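Local coordinates for putative S41 protease (Bacteroides fragilis NCTC 9343, PDB 3K50), which is a putative serine protease of family S41 that probably hydrolyses peptide bonds, with a PDZ-like domain joined to a ClpP/crotonase-type catalytic domain, at residues L262-S265 and A271-D274; N350-N353 and K357-Y360. One frame throughout, in Å; residues are numbered along the deposited sequence.

Interaction 1 of 2, residues L262-S265 and A271-D274; sequences LRYS and ANQD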
ATOM      1  N   LEU A 262      -8.445 -17.532   8.876  1.00 28.40           N
ATOM      2  CA  LEU A 262      -8.276 -16.534   9.920  1.00 29.37           C
ATOM      3  C   LEU A 262      -8.422 -17.222  11.276  1.00 31.48           C
ATOM      4  O   LEU A 262      -9.504 -17.728  11.597  1.00 26.24           O
ATOM      5  CB  LEU A 262      -9.318 -15.415   9.789  1.00 28.81           C
ATOM      6  CG  LEU A 262      -9.131 -14.376   8.626  1.00 29.48           C
ATOM      7  CD1 LEU A 262      -8.933 -14.967   7.293  1.00 37.51           C
ATOM      8  CD2 LEU A 262     -10.280 -13.428   8.559  1.00 27.12           C
ATOM      9  N   ARG A 263      -7.339 -17.221  12.053  1.00 27.45           N
ATOM     10  CA  ARG A 263      -7.292 -17.829  13.369  1.00 26.58           C
ATOM     11  C   ARG A 263      -6.899 -16.836  14.483  1.00 28.21           C
ATOM     12  O   ARG A 263      -5.786 -16.291  14.519  1.00 28.60           O
ATOM     13  CB  ARG A 263      -6.376 -19.023  13.293  1.00 29.06           C
ATOM     14  CG  ARG A 263      -6.821 -20.059  12.258  1.00 25.09           C
ATOM     15  CD  ARG A 263      -8.127 -20.675  12.680  1.00 26.59           C
ATOM     16  NE  ARG A 263      -8.578 -21.809  11.859  1.00 28.12           N
ATOM     17  CZ  ARG A 263      -9.429 -21.721  10.841  1.00 28.29           C
ATOM     18  NH1 ARG A 263      -9.937 -20.555  10.467  1.00 30.12           N
ATOM     19  NH2 ARG A 263      -9.773 -22.816  10.219  1.00 31.31           N
ATOM     20  N   TYR A 264      -7.876 -16.586  15.349  1.00 29.29           N
ATOM     21  CA  TYR A 264      -7.770 -15.662  16.478  1.00 29.45           C
ATOM     22  C   TYR A 264      -7.190 -16.378  17.716  1.00 29.89           C
ATOM     23  O   TYR A 264      -6.841 -17.554  17.640  1.00 29.28           O
ATOM     24  CB  TYR A 264      -9.155 -15.078  16.756  1.00 28.27           C
ATOM     25  CG  TYR A 264      -9.621 -14.134  15.664  1.00 30.04           C
ATOM     26  CD1 TYR A 264     -10.091 -14.618  14.448  1.00 25.27           C
ATOM     27  CD2 TYR A 264      -9.657 -12.772  15.872  1.00 31.00           C
ATOM     28  CE1 TYR A 264     -10.532 -13.778  13.441  1.00 29.39           C
ATOM     29  CE2 TYR A 264     -10.101 -11.910  14.841  1.00 31.86           C
ATOM     30  CZ  TYR A 264     -10.528 -12.431  13.642  1.00 26.04           C
ATOM     31  OH  TYR A 264     -10.963 -11.594  12.636  1.00 33.24           O
ATOM     32  N   SER A 265      -7.128 -15.695  18.858  1.00 29.84           N
ATOM     33  CA  SER A 265      -6.560 -16.271  20.097  1.00 29.95           C
ATOM     34  C   SER A 265      -7.575 -17.234  20.696  1.00 30.34           C
ATOM     35  O   SER A 265      -8.701 -17.288  20.230  1.00 30.40           O
ATOM     36  CB  SER A 265      -6.297 -15.186  21.128  1.00 25.34           C
ATOM     37  OG  SER A 265      -7.555 -14.750  21.728  1.00 24.75           O
ATOM     38  N   ALA A 271     -14.587 -15.760  16.339  1.00 29.82           N
ATOM     39  CA  ALA A 271     -14.240 -14.911  15.168  1.00 30.71           C
ATOM     40  C   ALA A 271     -13.546 -15.655  14.028  1.00 28.20           C
ATOM     41  O   ALA A 271     -13.444 -15.140  12.923  1.00 29.42           O
ATOM     42  CB  ALA A 271     -13.395 -13.688  15.610  1.00 33.41           C
ATOM     43  N   ASN A 272     -13.083 -16.870  14.262  1.00 29.66           N
ATOM     44  CA  ASN A 272     -12.342 -17.604  13.246  1.00 29.50           C
ATOM     45  C   ASN A 272     -13.175 -17.665  11.986  1.00 32.01           C
ATOM     46  O   ASN A 272     -14.419 -17.785  12.062  1.00 30.60           O
ATOM     47  CB  ASN A 272     -11.986 -19.034  13.724  1.00 31.24           C
ATOM     48  CG  ASN A 272     -10.915 -19.076  14.774  1.00 28.48           C
ATOM     49  OD1 ASN A 272     -10.400 -18.046  15.193  1.00 27.52           O
ATOM     50  ND2 ASN A 272     -10.590 -20.285  15.247  1.00 26.55           N
ATOM     51  N   GLN A 273     -12.505 -17.600  10.834  1.00 32.18           N
ATOM     52  CA  GLN A 273     -13.165 -17.603   9.541  1.00 34.36           C
ATOM     53  C   GLN A 273     -12.357 -18.300   8.497  1.00 32.71           C
ATOM     54  O   GLN A 273     -11.137 -18.107   8.462  1.00 30.53           O
ATOM     55  CB  GLN A 273     -13.309 -16.195   8.968  1.00 32.59           C
ATOM     56  CG  GLN A 273     -14.453 -15.442   9.276  1.00 37.30           C
ATOM     57  CD  GLN A 273     -14.548 -14.180   8.409  1.00 38.79           C
ATOM     58  OE1 GLN A 273     -13.848 -13.204   8.652  1.00 44.79           O
ATOM     59  NE2 GLN A 273     -15.452 -14.195   7.426  1.00 43.63           N
ATOM     60  N   ASP A 274     -13.056 -19.017   7.599  1.00 29.26           N
ATOM     61  CA  ASP A 274     -12.459 -19.724   6.454  1.00 30.61           C
ATOM     62  C   ASP A 274     -12.926 -18.973   5.215  1.00 32.04           C
ATOM     63  O   ASP A 274     -14.105 -19.064   4.822  1.00 34.02           O
ATOM     64  CB  ASP A 274     -12.942 -21.204   6.352  1.00 28.50           C
ATOM     65  CG  ASP A 274     -12.353 -22.098   7.429  1.00 30.76           C
ATOM     66  OD1 ASP A 274     -11.378 -21.645   7.972  1.00 29.45           O
ATOM     67  OD2 ASP A 274     -12.759 -23.263   7.698  1.00 29.19           O
TER
HETATM   68  O   HOH W   1     -13.083 -12.816  11.555  1.00 36.49           O
HETATM   69  O   HOH W   2      -7.612 -20.195  16.632  1.00 46.66           O
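Leu262 O is shared by two donors of different kinds. Gln273 N reaches Leu262 O at 3.1 Å, on a lone pair in the carbonyl plane, while Arg263 NH1 bonds the same oxygen from above that plane, 65° out of it. The CA of Asn272 adds a weaker C-H contact to the same oxygen. The return bond, Leu262 N to Gln273 O at 2.8 Å, runs nearly along the C=O axis and completes an antiparallel hydrogen-bonded pair. The guanidinium of Arg263, its chain bent at chi2, turns back toward strand 273-276. Its two terminal nitrogens grip one carboxylate oxygen: Arg263 NH2 meets Asp274 OD1 at 3.0 Å on the syn lone pair of that oxygen, and NH1 meets it nearly along its C-O bond. OD1 lies close to the guanidinium plane; this salt bridge and the bond to Leu262 O together fix the rotation of the group. These bonds lie at the loop end of the beta hairpin formed by strands 258-263 and 273-276, at the surface of the S41 family region. Beyond the paired strands, a side chain continues the bonding: Asn272 OD1 accepts Tyr264 N at 2.9 Å in a nearly straight bond (N-H...O 173°). The Tyr264 ring, nearly coplanar with that amide, takes Ala271 CB over the centre of one face, 3.5 Å from its centroid, in a CH-pi contact. A water links Tyr264 OH, Ala271 O and Gln273 OE1, and the same hydroxyl bonds Lys333 NZ. A second water spans Tyr264 O and Asn272 ND2.

Interaction 2 of 2, residues N350-N353 and K357-Y360; sequences NVYN and KSDY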
ATOM      1  N   ASN A 350      -4.058 -14.572  13.068  1.00 31.13           N
ATOM      2  CA  ASN A 350      -3.216 -15.187  12.060  1.00 29.08           C
ATOM      3  C   ASN A 350      -4.027 -15.320  10.777  1.00 30.21           C
ATOM      4  O   ASN A 350      -5.291 -15.395  10.809  1.00 29.66           O
ATOM      5  CB  ASN A 350      -2.760 -16.577  12.510  1.00 29.68           C
ATOM      6  CG  ASN A 350      -1.658 -16.519  13.479  1.00 33.95           C
ATOM      7  OD1 ASN A 350      -0.546 -16.112  13.143  1.00 31.59           O
ATOM      8  ND2 ASN A 350      -1.921 -16.913  14.659  1.00 28.73           N
ATOM      9  N   VAL A 351      -3.345 -15.253   9.643  1.00 30.27           N
ATOM     10  CA  VAL A 351      -3.988 -15.393   8.328  1.00 31.10           C
ATOM     11  C   VAL A 351      -3.208 -16.449   7.502  1.00 31.38           C
ATOM     12  O   VAL A 351      -2.235 -16.135   6.815  1.00 30.02           O
ATOM     13  CB  VAL A 351      -4.045 -14.052   7.575  1.00 36.48           C
ATOM     14  CG1 VAL A 351      -4.847 -14.214   6.267  1.00 32.58           C
ATOM     15  CG2 VAL A 351      -4.640 -13.026   8.434  1.00 35.56           C
ATOM     16  N   TYR A 352      -3.563 -17.727   7.662  1.00 31.00           N
ATOM     17  CA  TYR A 352      -2.864 -18.794   6.947  1.00 29.23           C
ATOM     18  C   TYR A 352      -3.431 -18.982   5.569  1.00 30.75           C
ATOM     19  O   TYR A 352      -4.616 -18.774   5.363  1.00 29.91           O
ATOM     20  CB  TYR A 352      -2.982 -20.107   7.684  1.00 35.11           C
ATOM     21  CG  TYR A 352      -2.521 -20.012   9.188  1.00 31.85           C
ATOM     22  CD1 TYR A 352      -1.218 -19.635   9.525  1.00 30.94           C
ATOM     23  CD2 TYR A 352      -3.372 -20.305  10.201  1.00 30.49           C
ATOM     24  CE1 TYR A 352      -0.779 -19.549  10.842  1.00 35.95           C
ATOM     25  CE2 TYR A 352      -2.924 -20.246  11.569  1.00 36.97           C
ATOM     26  CZ  TYR A 352      -1.631 -19.886  11.852  1.00 33.36           C
ATOM     27  OH  TYR A 352      -1.165 -19.779  13.145  1.00 33.92           O
ATOM     28  N   ASN A 353      -2.591 -19.451   4.656  1.00 30.74           N
ATOM     29  CA  ASN A 353      -3.048 -19.842   3.341  1.00 30.53           C
ATOM     30  C   ASN A 353      -3.657 -21.263   3.463  1.00 33.09           C
ATOM     31  O   ASN A 353      -3.717 -21.839   4.551  1.00 29.48           O
ATOM     32  CB  ASN A 353      -1.922 -19.772   2.278  1.00 25.89           C
ATOM     33  CG  ASN A 353      -0.743 -20.668   2.544  1.00 31.48           C
ATOM     34  OD1 ASN A 353      -0.796 -21.678   3.278  1.00 29.77           O
ATOM     35  ND2 ASN A 353       0.365 -20.321   1.877  1.00 26.89           N
ATOM     36  N   LYS A 357      -0.024 -22.013   6.227  1.00 27.52           N
ATOM     37  CA  LYS A 357       1.221 -21.249   6.408  1.00 36.08           C
ATOM     38  C   LYS A 357       1.050 -19.761   6.160  1.00 30.72           C
ATOM     39  O   LYS A 357       0.142 -19.371   5.439  1.00 30.36           O
ATOM     40  CB  LYS A 357       2.326 -21.834   5.484  1.00 36.82           C
ATOM     41  CG  LYS A 357       2.785 -23.210   5.921  1.00 45.53           C
ATOM     42  CD  LYS A 357       3.569 -23.999   4.892  1.00 46.26           C
ATOM     43  CE  LYS A 357       4.975 -23.529   4.674  1.00 50.11           C
ATOM     44  NZ  LYS A 357       5.918 -24.702   4.416  1.00 41.43           N
ATOM     45  N   SER A 358       1.901 -18.982   6.835  1.00 30.29           N
ATOM     46  CA  SER A 358       2.042 -17.522   6.720  1.00 28.21           C
ATOM     47  C   SER A 358       3.496 -17.235   7.092  1.00 31.02           C
ATOM     48  O   SER A 358       3.805 -16.326   7.834  1.00 33.27           O
ATOM     49  CB  SER A 358       1.070 -16.772   7.630  1.00 30.53           C
ATOM     50  OG  SER A 358       1.110 -17.191   8.984  1.00 31.31           O
ATOM     51  N   ASP A 359       4.386 -18.029   6.532  0.50 29.34           N
ATOM     52  CA  ASP A 359       5.735 -18.039   6.970  0.50 27.23           C
ATOM     53  C   ASP A 359       6.641 -17.098   6.114  0.50 29.61           C
ATOM     54  O   ASP A 359       7.559 -17.543   5.450  0.50 30.76           O
ATOM     55  CB  ASP A 359       6.156 -19.520   7.019  0.50 25.86           C
ATOM     56  CG  ASP A 359       5.340 -20.346   8.066  0.50 27.75           C
ATOM     57  OD1 ASP A 359       4.110 -20.104   8.324  0.50 22.94           O
ATOM     58  OD2 ASP A 359       5.949 -21.268   8.656  0.50 17.21           O
ATOM     59  N   TYR A 360       6.316 -15.797   6.164  1.00 27.55           N
ATOM     60  CA  TYR A 360       7.013 -14.723   5.477  1.00 28.46           C
ATOM     61  C   TYR A 360       7.400 -13.610   6.442  1.00 28.96           C
ATOM     62  O   TYR A 360       7.441 -12.442   6.054  1.00 31.47           O
ATOM     63  CB  TYR A 360       6.177 -14.120   4.311  1.00 23.45           C
ATOM     64  CG  TYR A 360       4.736 -13.763   4.599  1.00 27.39           C
ATOM     65  CD1 TYR A 360       3.756 -14.744   4.574  1.00 32.82           C
ATOM     66  CD2 TYR A 360       4.332 -12.427   4.743  1.00 31.41           C
ATOM     67  CE1 TYR A 360       2.461 -14.442   4.778  1.00 27.59           C
ATOM     68  CE2 TYR A 360       3.015 -12.104   4.987  1.00 26.16           C
ATOM     69  CZ  TYR A 360       2.076 -13.114   4.943  1.00 31.79           C
ATOM     70  OH  TYR A 360       0.758 -12.848   5.170  1.00 30.76           O
TER
HETATM   71  O   HOH W   3      -0.587 -15.413  10.295  1.00 27.82           O
HETATM   72  O   HOH W   4      -1.610 -14.872   4.436  1.00 28.68           O
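A tight connection at the end of strand 342-352 is closed here, where the chain leaves the sheet, turns through three residues and comes back as a loop packed beside helix 304-312. Asn353 and Lys357 hold its neck by two bonds in opposite directions. Asn353 N gives a nearly straight bond to Lys357 O (2.8 Å, N-H...O 169°), and Lys357 N returns one to the side-chain oxygen Asn353 OD1 at 3.1 Å. The second bond depends on the torsion of Asn353: with chi1 at 61°, CG sits between the backbone N and the carbonyl carbon, which holds OD1 over the returning chain. Lys357 N meets this amide from above its plane, 50° out. Further along, Ser358 sets CB 3.5 Å from Val351 O and OG 3.4 Å from Tyr352 CD1, obliquely to the ring. A water joins Ser358 OG to Val351 N and Asn350 OD1, accepting from the serine; another donates to Val351 O and, over a longer distance, to Tyr360 OH. Asp359 is the centre of an inverse gamma turn. Asn310 of the helix bonds both Lys357 O, through ND2, and Asn353 ND2, through O. Lys357 O therefore accepts from two amides, one of the backbone and one of a side chain, and this carbonyl ties strand end, loop and helix together.

In the fold
Following the chain from the N terminus, interaction 1 comes first: strand 258-263 runs out, and 262-265 meets 271-274 across a loop of five residues to close a hairpin. Much later, strand 342-352 ends and interaction 2 closes a shorter loop of three residues between 350-353 and 357-360. The two closures are in series, neither nested nor crossed. They meet in one antiparallel sheet, where strands 258-263 and 342-352 are neighbours: Arg263 O and Asn350 N lie 2.8 Å apart, a probable hydrogen bond, and Arg263 CG packs on Tyr352 CE2. Strand 273-276 is thus joined through 258-263 to 342-352, whose end, with the loop of interaction 2, packs against helix 304-312.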